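Local coordinates for alpha-amylase (Eubacterium rectale DSM 17629, PDB 6AZ5), which probably binds starch-type alpha-glucans as a family 41 carbohydrate-binding module of a surface-anchored amylase, at residues I7-E12 / T50-T55; G21-W26 / Y36-T41. All coordinates share one frame; numbering follows the deposited sequence.

Contact 1: I7-E12 / T50-T55; sequences IYYYNE and TWFKQT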
loop_
_atom_site.group_PDB
_atom_site.type_symbol
_atom_site.label_atom_id
_atom_site.label_comp_id
_atom_site.label_asym_id
_atom_site.label_seq_id
_atom_site.Cartn_x
_atom_site.Cartn_y
_atom_site.Cartn_z
ATOM N N ILE A 7 -4.185 2.019 -3.115
ATOM C CA ILE A 7 -3.045 1.121 -3.081
ATOM C C ILE A 7 -3.442 -0.243 -2.523
ATOM O O ILE A 7 -4.005 -0.356 -1.430
ATOM C CB ILE A 7 -1.860 1.734 -2.284
ATOM C CG1 ILE A 7 -0.761 0.697 -2.077
ATOM C CG2 ILE A 7 -2.319 2.299 -0.955
ATOM C CD1 ILE A 7 0.586 1.323 -1.770
ATOM N N TYR A 8 -3.176 -1.272 -3.324
ATOM C CA TYR A 8 -3.403 -2.660 -2.943
ATOM C C TYR A 8 -2.123 -3.273 -2.400
ATOM O O TYR A 8 -1.036 -2.982 -2.901
ATOM C CB TYR A 8 -3.878 -3.492 -4.133
ATOM C CG TYR A 8 -5.157 -3.031 -4.792
ATOM C CD1 TYR A 8 -6.181 -2.456 -4.060
ATOM C CD2 TYR A 8 -5.340 -3.191 -6.160
ATOM C CE1 TYR A 8 -7.356 -2.049 -4.675
ATOM C CE2 TYR A 8 -6.504 -2.784 -6.782
ATOM C CZ TYR A 8 -7.507 -2.210 -6.037
ATOM O OH TYR A 8 -8.665 -1.805 -6.655
ATOM N N TYR A 9 -2.254 -4.137 -1.393
ATOM C CA TYR A 9 -1.098 -4.824 -0.818
ATOM C C TYR A 9 -1.336 -6.321 -0.657
ATOM O O TYR A 9 -2.374 -6.753 -0.153
ATOM C CB TYR A 9 -0.728 -4.211 0.534
ATOM C CG TYR A 9 0.311 -4.986 1.314
ATOM C CD1 TYR A 9 1.644 -4.999 0.918
ATOM C CD2 TYR A 9 -0.037 -5.695 2.462
ATOM C CE1 TYR A 9 2.601 -5.705 1.634
ATOM C CE2 TYR A 9 0.913 -6.400 3.187
ATOM C CZ TYR A 9 2.231 -6.403 2.768
ATOM O OH TYR A 9 3.176 -7.103 3.485
ATOM N N TYR A 10 -0.370 -7.115 -1.093
ATOM C CA TYR A 10 -0.492 -8.555 -0.952
ATOM C C TYR A 10 0.684 -9.137 -0.184
ATOM O O TYR A 10 1.843 -8.792 -0.428
ATOM C CB TYR A 10 -0.604 -9.236 -2.319
ATOM C CG TYR A 10 -0.635 -10.744 -2.227
ATOM C CD1 TYR A 10 -1.817 -11.418 -1.954
ATOM C CD2 TYR A 10 0.523 -11.496 -2.407
ATOM C CE1 TYR A 10 -1.847 -12.800 -1.861
ATOM C CE2 TYR A 10 0.501 -12.880 -2.316
ATOM C CZ TYR A 10 -0.684 -13.524 -2.043
ATOM O OH TYR A 10 -0.710 -14.897 -1.954
ATOM N N ASN A 11 0.357 -10.022 0.751
ATOM C CA ASN A 11 1.338 -10.786 1.507
ATOM C C ASN A 11 0.737 -12.154 1.795
ATOM O O ASN A 11 -0.265 -12.263 2.503
ATOM C CB ASN A 11 1.725 -10.070 2.805
ATOM C CG ASN A 11 2.887 -10.739 3.524
ATOM O OD1 ASN A 11 3.030 -11.960 3.500
ATOM N ND2 ASN A 11 3.721 -9.937 4.168
ATOM N N GLU A 12 1.342 -13.194 1.229
ATOM C CA GLU A 12 0.824 -14.549 1.376
ATOM C C GLU A 12 0.849 -14.996 2.834
ATOM O O GLU A 12 0.095 -15.882 3.232
ATOM C CB GLU A 12 1.621 -15.526 0.507
ATOM C CG GLU A 12 3.125 -15.463 0.719
ATOM C CD GLU A 12 3.871 -16.526 -0.071
ATOM O OE1 GLU A 12 3.206 -17.395 -0.675
ATOM O OE2 GLU A 12 5.121 -16.492 -0.084
ATOM N N THR A 50 -6.552 -12.307 -2.690
ATOM C CA THR A 50 -7.190 -11.124 -2.112
ATOM C C THR A 50 -6.155 -10.106 -1.630
ATOM O O THR A 50 -5.195 -10.456 -0.943
ATOM C CB THR A 50 -8.122 -11.505 -0.947
ATOM O OG1 THR A 50 -9.133 -12.399 -1.427
ATOM C CG2 THR A 50 -8.791 -10.270 -0.362
ATOM N N TRP A 51 -6.352 -8.846 -2.006
ATOM C CA TRP A 51 -5.453 -7.771 -1.597
ATOM C C TRP A 51 -6.039 -6.964 -0.443
ATOM O O TRP A 51 -7.254 -6.829 -0.337
ATOM C CB TRP A 51 -5.171 -6.816 -2.763
ATOM C CG TRP A 51 -4.573 -7.427 -3.992
ATOM C CD1 TRP A 51 -5.197 -8.239 -4.899
ATOM C CD2 TRP A 51 -3.243 -7.226 -4.480
ATOM N NE1 TRP A 51 -4.325 -8.576 -5.909
ATOM C CE2 TRP A 51 -3.119 -7.965 -5.675
ATOM C CE3 TRP A 51 -2.138 -6.506 -4.019
ATOM C CZ2 TRP A 51 -1.942 -7.999 -6.411
ATOM C CZ3 TRP A 51 -0.969 -6.539 -4.751
ATOM C CH2 TRP A 51 -0.879 -7.281 -5.933
ATOM N N PHE A 52 -5.172 -6.423 0.413
ATOM C CA PHE A 52 -5.570 -5.328 1.298
ATOM C C PHE A 52 -5.745 -4.079 0.438
ATOM O O PHE A 52 -4.990 -3.874 -0.506
ATOM C CB PHE A 52 -4.519 -5.056 2.386
ATOM C CG PHE A 52 -4.360 -6.169 3.385
ATOM C CD1 PHE A 52 -3.444 -7.186 3.167
ATOM C CD2 PHE A 52 -5.114 -6.189 4.550
ATOM C CE1 PHE A 52 -3.289 -8.205 4.086
ATOM C CE2 PHE A 52 -4.968 -7.206 5.470
ATOM C CZ PHE A 52 -4.054 -8.216 5.239
ATOM N N LYS A 53 -6.718 -3.233 0.752
ATOM C CA LYS A 53 -6.825 -1.984 0.013
ATOM C C LYS A 53 -7.043 -0.797 0.935
ATOM O O LYS A 53 -7.551 -0.939 2.048
ATOM C CB LYS A 53 -7.952 -2.061 -1.025
ATOM C CG LYS A 53 -9.291 -1.551 -0.543
ATOM C CD LYS A 53 -10.369 -1.697 -1.608
ATOM C CE LYS A 53 -11.746 -1.370 -1.033
ATOM N NZ LYS A 53 -12.835 -1.821 -1.938
ATOM N N GLN A 54 -6.629 0.373 0.462
ATOM C CA GLN A 54 -6.970 1.634 1.100
ATOM C C GLN A 54 -6.792 2.762 0.094
ATOM O O GLN A 54 -6.109 2.598 -0.917
ATOM C CB GLN A 54 -6.108 1.879 2.333
ATOM C CG GLN A 54 -4.631 2.050 2.043
ATOM C CD GLN A 54 -3.844 2.421 3.287
ATOM O OE1 GLN A 54 -4.153 3.401 3.964
ATOM N NE2 GLN A 54 -2.835 1.621 3.606
ATOM N N THR A 55 -7.423 3.898 0.357
ATOM C CA THR A 55 -7.220 5.068 -0.480
ATOM C C THR A 55 -6.410 6.099 0.289
ATOM O O THR A 55 -6.487 6.185 1.511
ATOM C CB THR A 55 -8.543 5.692 -0.934
ATOM O OG1 THR A 55 -9.312 6.049 0.219
ATOM C CG2 THR A 55 -9.335 4.712 -1.784
HETATM O O HOH W 1 -2.509 -10.499 1.248
#
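Y9 and F52 face each other as an antiparallel hydrogen-bonded pair, with Y9 N to F52 O and F52 N to Y9 O both at 2.9 Å, where the segments 7-10 and 50-55 run antiparallel, their directions 145° apart. A straighter bond joins I7 N to Q54 O at 3.0 Å, its donor almost in line with the carbonyl. The side chains of I7, Y9, F52 and Q54 leave on one face, Y9 CD2 resting 3.8 Å from F52 CD1; beyond that, the Y9 hydroxyl accepts N11 ND2 and is also bonded to D104. On the other face W51 sits between two tyrosines. Its CG lies anti to the carbonyl carbon (chi1 -58°), and CE3 of the indole comes 3.5 Å from Y8 CB. Y10 CB lies over the six-membered ring, 3.8 Å from its centroid, while the phenol turns its edge toward the indole face in an edge-to-face pair with planes at 59°. K53 CB approaches the edge of the Y8 ring, CD1 at 3.5 Å. Together Y8, Y10 and W51 make an aromatic cluster across two antiparallel strands of a beta-sandwich, the fold of this family 41 carbohydrate-binding module.

Contact 2: G21-W26 / Y36-T41; sequences GKVDLW and YVFDGT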
loop_
_atom_site.group_PDB
_atom_site.type_symbol
_atom_site.label_atom_id
_atom_site.label_comp_id
_atom_site.label_asym_id
_atom_site.label_seq_id
_atom_site.Cartn_x
_atom_site.Cartn_y
_atom_site.Cartn_z
ATOM N N GLY A 21 -6.901 -4.275 10.112
ATOM C CA GLY A 21 -6.807 -3.304 11.189
ATOM C C GLY A 21 -5.426 -3.278 11.813
ATOM O O GLY A 21 -5.050 -2.316 12.492
ATOM N N LYS A 22 -4.659 -4.336 11.570
ATOM C CA LYS A 22 -3.311 -4.439 12.111
ATOM C C LYS A 22 -2.249 -4.199 11.035
ATOM O O LYS A 22 -1.124 -3.815 11.342
ATOM C CB LYS A 22 -3.115 -5.808 12.769
ATOM C CG LYS A 22 -4.262 -6.188 13.698
ATOM C CD LYS A 22 -3.966 -7.421 14.539
ATOM C CE LYS A 22 -5.164 -7.763 15.415
ATOM N NZ LYS A 22 -4.848 -8.788 16.442
ATOM N N VAL A 23 -2.605 -4.428 9.776
ATOM C CA VAL A 23 -1.672 -4.196 8.671
ATOM C C VAL A 23 -1.742 -2.739 8.229
ATOM O O VAL A 23 -2.831 -2.227 7.954
ATOM C CB VAL A 23 -1.980 -5.102 7.462
ATOM C CG1 VAL A 23 -0.897 -4.971 6.403
ATOM C CG2 VAL A 23 -2.131 -6.546 7.899
ATOM N N ASP A 24 -0.599 -2.062 8.176
ATOM C CA ASP A 24 -0.580 -0.705 7.637
ATOM C C ASP A 24 0.619 -0.449 6.726
ATOM O O ASP A 24 1.379 -1.361 6.387
ATOM C CB ASP A 24 -0.626 0.347 8.765
ATOM C CG ASP A 24 0.595 0.315 9.691
ATOM O OD1 ASP A 24 1.711 -0.030 9.247
ATOM O OD2 ASP A 24 0.439 0.667 10.883
ATOM N N LEU A 25 0.745 0.805 6.316
ATOM C CA LEU A 25 1.896 1.286 5.580
ATOM C C LEU A 25 2.527 2.410 6.377
ATOM O O LEU A 25 1.829 3.313 6.831
ATOM C CB LEU A 25 1.505 1.801 4.193
ATOM C CG LEU A 25 0.779 0.895 3.210
ATOM C CD1 LEU A 25 0.434 1.682 1.946
ATOM C CD2 LEU A 25 1.627 -0.340 2.885
ATOM N N TRP A 26 3.840 2.352 6.549
ATOM C CA TRP A 26 4.574 3.484 7.084
ATOM C C TRP A 26 5.086 4.305 5.908
ATOM O O TRP A 26 5.878 3.818 5.108
ATOM C CB TRP A 26 5.728 3.026 7.970
ATOM C CG TRP A 26 6.318 4.131 8.768
ATOM C CD1 TRP A 26 7.422 4.869 8.460
ATOM C CD2 TRP A 26 5.827 4.639 10.013
ATOM N NE1 TRP A 26 7.655 5.801 9.441
ATOM C CE2 TRP A 26 6.688 5.678 10.408
ATOM C CE3 TRP A 26 4.743 4.311 10.836
ATOM C CZ2 TRP A 26 6.499 6.398 11.586
ATOM C CZ3 TRP A 26 4.560 5.020 12.005
ATOM C CH2 TRP A 26 5.432 6.053 12.369
ATOM N N TYR A 36 -0.620 4.442 7.793
ATOM C CA TYR A 36 -1.783 4.447 6.907
ATOM C C TYR A 36 -2.355 3.036 6.854
ATOM O O TYR A 36 -1.750 2.134 6.272
ATOM C CB TYR A 36 -1.407 4.948 5.502
ATOM C CG TYR A 36 -0.985 6.391 5.498
ATOM C CD1 TYR A 36 0.308 6.758 5.848
ATOM C CD2 TYR A 36 -1.886 7.396 5.179
ATOM C CE1 TYR A 36 0.694 8.080 5.867
ATOM C CE2 TYR A 36 -1.508 8.720 5.201
ATOM C CZ TYR A 36 -0.217 9.057 5.543
ATOM O OH TYR A 36 0.165 10.378 5.566
ATOM N N VAL A 37 -3.521 2.855 7.469
ATOM C CA VAL A 37 -4.057 1.530 7.773
ATOM C C VAL A 37 -5.021 1.010 6.709
ATOM O O VAL A 37 -5.927 1.716 6.282
ATOM C CB VAL A 37 -4.788 1.535 9.151
ATOM C CG1 VAL A 37 -5.456 0.194 9.421
ATOM C CG2 VAL A 37 -3.824 1.888 10.277
ATOM N N PHE A 38 -4.825 -0.234 6.282
ATOM C CA PHE A 38 -5.741 -0.845 5.330
ATOM C C PHE A 38 -7.090 -1.075 5.992
ATOM O O PHE A 38 -7.160 -1.538 7.134
ATOM C CB PHE A 38 -5.169 -2.158 4.795
ATOM C CG PHE A 38 -3.936 -1.979 3.957
ATOM C CD1 PHE A 38 -4.040 -1.628 2.619
ATOM C CD2 PHE A 38 -2.677 -2.151 4.505
ATOM C CE1 PHE A 38 -2.915 -1.453 1.843
ATOM C CE2 PHE A 38 -1.544 -1.978 3.734
ATOM C CZ PHE A 38 -1.664 -1.623 2.404
ATOM N N ASP A 39 -8.160 -0.747 5.274
ATOM C CA ASP A 39 -9.498 -0.880 5.828
ATOM C C ASP A 39 -10.473 -1.543 4.859
ATOM O O ASP A 39 -11.680 -1.540 5.089
ATOM C CB ASP A 39 -10.034 0.487 6.261
ATOM C CG ASP A 39 -9.934 1.544 5.167
ATOM O OD1 ASP A 39 -9.597 1.208 4.014
ATOM O OD2 ASP A 39 -10.212 2.728 5.468
ATOM N N GLY A 40 -9.949 -2.121 3.784
ATOM C CA GLY A 40 -10.780 -2.808 2.814
ATOM C C GLY A 40 -10.038 -3.921 2.105
ATOM O O GLY A 40 -8.855 -4.144 2.351
ATOM N N THR A 41 -10.739 -4.640 1.234
ATOM C CA THR A 41 -10.103 -5.679 0.432
ATOM C C THR A 41 -10.470 -5.538 -1.036
ATOM O O THR A 41 -11.475 -4.918 -1.384
ATOM C CB THR A 41 -10.499 -7.105 0.883
ATOM O OG1 THR A 41 -11.869 -7.349 0.545
ATOM C CG2 THR A 41 -10.301 -7.283 2.379
HETATM O O HOH W 2 -5.242 -3.326 8.062
#
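L25 and Y36 pair in antiparallel register where strand 24-29 meets strand 35-44, two neighbouring strands of the module's beta-sandwich. L25 N donates to Y36 O at 2.8 Å, from a position tilted out of the carbonyl plane, and Y36 N returns a bond to L25 O at 2.9 Å. The next pair, D24 with V37, is non-hydrogen-bonded, and there the CA atoms close to 4.1 Å.

The tight part is built around the F38 ring, which is buried together with V23 and L25. F38 CG is anti to the carbonyl carbon (chi1 -66°), and the end of the side chain comes nearer to 21-26 than the direction of its CB suggests. L25 crosses it at about a right angle, CD2 lying 3.6 Å from F38 CZ and CG also against CZ and CE2, while V23 CG1 touches CD2. The carbonyl oxygens of V23 and D24 lie at the ring edge. I7 and L69 also pack on L25, and Y9 and F52 on V23, which places this apolar patch in the interior.

On the other face D24 and V37 meet more lightly, through D24 CB and V37 CG2. The D24 carboxylate is held beyond the pair, where OD2 forms a salt bridge with R72 and hydrogen bonds with S35 and N75; this should favour its charged form.

Toward exposed G21, where both segments have left strand conformation, direct pairing gives way to water. F38 N still reaches V23 O, at a longer 3.3 Å. A single water then spans the gap, accepting from G21 N at 2.8 Å. It donates to F38 O and, at 2.7 Å, to V23 O.

How the contacts relate
Contacts 1 and 2 belong to one sheet, in which strands 35-44 and 49-58 are neighbours; contact 2 is nested within the chain loop that contact 1 closes. The pairing of 7-12 with 50-55 lies nearer the centre of the chain and has more aromatic packing, whereas 21-26 with 36-41 runs out to an exposed end bridged by a water and carries a buried carboxylate. They share an apolar interior, with Y9 CB 3.3 Å from F38 CZ. Polar links join them too: Q54 NE2 probably bonds to Y36 O, and K53 N to G40 O, where D39 and G40 opposite K53 form a classic beta bulge.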